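Local coordinates for beta-n-acetylhexosaminidase (PDB 4AZI), which probably removes terminal beta-linked N-acetylglucosamine residues from glycans, as a catalytic module of the pneumococcal surface exo-hexosaminidase StrH, at residues K6-K11 / D355-A359. The protein carries 2 engineered substitutions. Numbering follows the deposited sequence.
Sequences KLAKNK and DYFRA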
ATOM      1  N   LYS A   6       9.545   2.984  19.076  1.00 21.93           N
ATOM      2  CA  LYS A   6       9.726   3.765  17.849  1.00 21.15           C
ATOM      3  C   LYS A   6      10.204   2.909  16.683  1.00 20.46           C
ATOM      4  O   LYS A   6       9.645   2.981  15.585  1.00 20.20           O
ATOM      5  CB  LYS A   6      10.680   4.940  18.086  1.00 21.70           C
ATOM      6  CG  LYS A   6      10.091   6.028  18.966  1.00 21.73           C
ATOM      7  CD  LYS A   6      11.003   7.236  19.084  1.00 22.14           C
ATOM      8  CE  LYS A   6      10.342   8.322  19.920  1.00 22.74           C
ATOM      9  NZ  LYS A   6      11.192   9.542  20.044  1.00 24.09           N
ATOM     10  N   LEU A   7      11.221   2.086  16.927  1.00 19.68           N
ATOM     11  CA  LEU A   7      11.791   1.245  15.878  1.00 19.06           C
ATOM     12  C   LEU A   7      10.846   0.135  15.453  1.00 18.59           C
ATOM     13  O   LEU A   7      10.963  -0.393  14.339  1.00 18.47           O
ATOM     14  CB  LEU A   7      13.140   0.655  16.303  1.00 19.29           C
ATOM     15  CG  LEU A   7      14.369   1.566  16.216  1.00 19.24           C
ATOM     16  CD1 LEU A   7      15.563   0.881  16.855  1.00 19.33           C
ATOM     17  CD2 LEU A   7      14.695   1.964  14.777  1.00 19.28           C
ATOM     18  N   ALA A   8       9.911  -0.216  16.339  1.00 17.33           N
ATOM     19  CA  ALA A   8       8.940  -1.260  16.036  1.00 16.88           C
ATOM     20  C   ALA A   8       7.755  -0.746  15.204  1.00 16.14           C
ATOM     21  O   ALA A   8       6.997  -1.539  14.653  1.00 15.74           O
ATOM     22  CB  ALA A   8       8.455  -1.942  17.309  1.00 17.09           C
ATOM     23  N   LYS A   9       7.596   0.572  15.110  1.00 15.72           N
ATOM     24  CA  LYS A   9       6.556   1.131  14.245  1.00 15.13           C
ATOM     25  C   LYS A   9       6.858   0.855  12.772  1.00 14.61           C
ATOM     26  O   LYS A   9       8.033   0.749  12.378  1.00 14.32           O
ATOM     27  CB  LYS A   9       6.388   2.630  14.487  1.00 15.76           C
ATOM     28  CG  LYS A   9       5.627   2.945  15.764  1.00 16.55           C
ATOM     29  CD  LYS A   9       4.967   4.307  15.707  1.00 16.85           C
ATOM     30  CE  LYS A   9       3.897   4.417  16.780  1.00 16.99           C
ATOM     31  NZ  LYS A   9       3.100   5.660  16.642  1.00 16.74           N
ATOM     32  N   ASN A  10       5.803   0.724  11.968  1.00 13.76           N
ATOM     33  CA  ASN A  10       5.952   0.563  10.522  1.00 13.44           C
ATOM     34  C   ASN A  10       6.407   1.859   9.856  1.00 12.88           C
ATOM     35  O   ASN A  10       5.861   2.919  10.144  1.00 12.95           O
ATOM     36  CB  ASN A  10       4.630   0.106   9.890  1.00 13.44           C
ATOM     37  CG  ASN A  10       4.270  -1.315  10.253  1.00 13.91           C
ATOM     38  OD1 ASN A  10       3.531  -1.553  11.209  1.00 13.56           O
ATOM     39  ND2 ASN A  10       4.781  -2.276   9.479  1.00 14.17           N
ATOM     40  N   LYS A  11       7.416   1.768   8.987  1.00 12.32           N
ATOM     41  CA  LYS A  11       7.818   2.885   8.119  1.00 11.50           C
ATOM     42  C   LYS A  11       7.667   2.430   6.677  1.00 11.02           C
ATOM     43  O   LYS A  11       8.401   1.553   6.197  1.00 10.76           O
ATOM     44  CB  LYS A  11       9.259   3.337   8.381  1.00 11.74           C
ATOM     45  CG  LYS A  11       9.458   4.178   9.641  1.00 11.92           C
ATOM     46  CD  LYS A  11       9.502   3.357  10.924  1.00 11.95           C
ATOM     47  CE  LYS A  11      10.482   2.201  10.815  1.00 12.59           C
ATOM     48  NZ  LYS A  11      10.731   1.576  12.144  1.00 12.99           N
ATOM     49  N   ASP A 355      14.892   8.837  14.762  1.00 17.58           N
ATOM     50  CA  ASP A 355      14.503   7.971  15.882  1.00 18.24           C
ATOM     51  C   ASP A 355      13.622   6.790  15.466  1.00 17.52           C
ATOM     52  O   ASP A 355      13.627   5.746  16.118  1.00 17.84           O
ATOM     53  CB  ASP A 355      13.785   8.779  16.973  1.00 19.87           C
ATOM     54  CG  ASP A 355      12.924   9.908  16.410  1.00 21.44           C
ATOM     55  OD1 ASP A 355      13.268  10.469  15.342  1.00 22.78           O
ATOM     56  OD2 ASP A 355      11.907  10.249  17.048  1.00 22.49           O
ATOM     57  N   TYR A 356      12.866   6.962  14.385  1.00 16.57           N
ATOM     58  CA  TYR A 356      11.939   5.932  13.924  1.00 16.22           C
ATOM     59  C   TYR A 356      12.536   4.985  12.891  1.00 15.89           C
ATOM     60  O   TYR A 356      12.149   3.822  12.818  1.00 15.75           O
ATOM     61  CB  TYR A 356      10.659   6.570  13.375  1.00 15.82           C
ATOM     62  CG  TYR A 356       9.784   7.154  14.461  1.00 15.79           C
ATOM     63  CD1 TYR A 356       8.880   6.355  15.160  1.00 15.67           C
ATOM     64  CD2 TYR A 356       9.869   8.504  14.797  1.00 15.93           C
ATOM     65  CE1 TYR A 356       8.087   6.887  16.159  1.00 15.54           C
ATOM     66  CE2 TYR A 356       9.075   9.044  15.794  1.00 15.88           C
ATOM     67  CZ  TYR A 356       8.191   8.230  16.464  1.00 15.82           C
ATOM     68  OH  TYR A 356       7.412   8.768  17.453  1.00 16.84           O
ATOM     69  N   PHE A 357      13.477   5.488  12.104  1.00 15.90           N
ATOM     70  CA  PHE A 357      14.079   4.717  11.023  1.00 16.04           C
ATOM     71  C   PHE A 357      15.336   3.982  11.452  1.00 16.33           C
ATOM     72  O   PHE A 357      16.140   4.506  12.227  1.00 16.33           O
ATOM     73  CB  PHE A 357      14.366   5.633   9.830  1.00 15.87           C
ATOM     74  CG  PHE A 357      13.126   6.063   9.096  1.00 15.90           C
ATOM     75  CD1 PHE A 357      12.269   7.021   9.640  1.00 15.76           C
ATOM     76  CD2 PHE A 357      12.795   5.491   7.873  1.00 16.01           C
ATOM     77  CE1 PHE A 357      11.117   7.406   8.969  1.00 16.02           C
ATOM     78  CE2 PHE A 357      11.644   5.875   7.197  1.00 15.57           C
ATOM     79  CZ  PHE A 357      10.804   6.835   7.743  1.00 15.99           C
ATOM     80  N   ARG A 358      15.505   2.767  10.934  1.00 16.42           N
ATOM     81  CA  ARG A 358      16.695   1.966  11.208  1.00 16.46           C
ATOM     82  C   ARG A 358      17.934   2.578  10.580  1.00 16.66           C
ATOM     83  O   ARG A 358      17.852   3.293   9.571  1.00 15.95           O
ATOM     84  CB  ARG A 358      16.536   0.535  10.672  1.00 16.43           C
ATOM     85  CG  ARG A 358      15.606  -0.359  11.481  1.00 16.57           C
ATOM     86  CD  ARG A 358      15.641  -1.786  10.954  1.00 16.79           C
ATOM     87  NE  ARG A 358      16.702  -2.574  11.579  1.00 17.68           N
ATOM     88  CZ  ARG A 358      17.125  -3.766  11.153  1.00 18.09           C
ATOM     89  NH1 ARG A 358      16.590  -4.333  10.072  1.00 18.41           N
ATOM     90  NH2 ARG A 358      18.093  -4.396  11.815  1.00 18.28           N
ATOM     91  N   ALA A 359      19.083   2.288  11.191  1.00 16.61           N
ATOM     92  CA  ALA A 359      20.378   2.498  10.551  1.00 16.80           C
ATOM     93  C   ALA A 359      20.469   1.611   9.305  1.00 16.83           C
ATOM     94  O   ALA A 359      19.629   0.733   9.093  1.00 16.59           O
ATOM     95  CB  ALA A 359      21.497   2.174  11.529  1.00 17.12           C
TER
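Lys-6, in the last turn of helix 3-8, makes the closest backbone approach, its CA 5.0 Å from the CA of Tyr-356. Its fully extended side chain runs across the tyrosine: Lys-6 CG sits 4.0 Å from the centroid of the Tyr-356 ring in an off-centre CH-pi contact, and Lys-6 NZ reaches OD2 of Asp-355 at 3.2 Å, a salt bridge. A long lysine suits this place because its methylenes cover an aromatic face while its charge meets a carboxylate beyond. Leu-7 inserts a compact apolar end, its CD2 lying 3.7 Å from Tyr-356 O and 4.1 Å from Arg-358 CG, so it packs on the backbone bend of 355-359. At Lys-9, where the chain leaves the helix, CD approaches Tyr-356 CE1 at 4.1 Å, and the ammonium goes on to Thr-321 and Asn-307. Lys-11 is the second residue of strand 10-16, yet its side chain curls back. Lys-11 CG rests squarely over the Phe-357 ring, 3.6 Å from the centroid, and Lys-11 NZ donates to Tyr-356 O at 2.7 Å and to Lys-9 O at 2.8 Å. This buried charge is thus met by backbone carbonyls, tying the helix-to-strand turn to the loop remote in sequence. On the loop's side, Tyr-356 also stacks with Phe-306, and Phe-357 meets Tyr-39 edge-to-face. Backbone bonds join Asn-10 to strand 321-329 and Lys-11 to Ser-40 and Asp-41. The contact therefore brings the start of the first beta-alpha unit beside the end of the eighth, as expected of the closed (beta/alpha)8, or TIM, barrel of family 20 glycoside hydrolases.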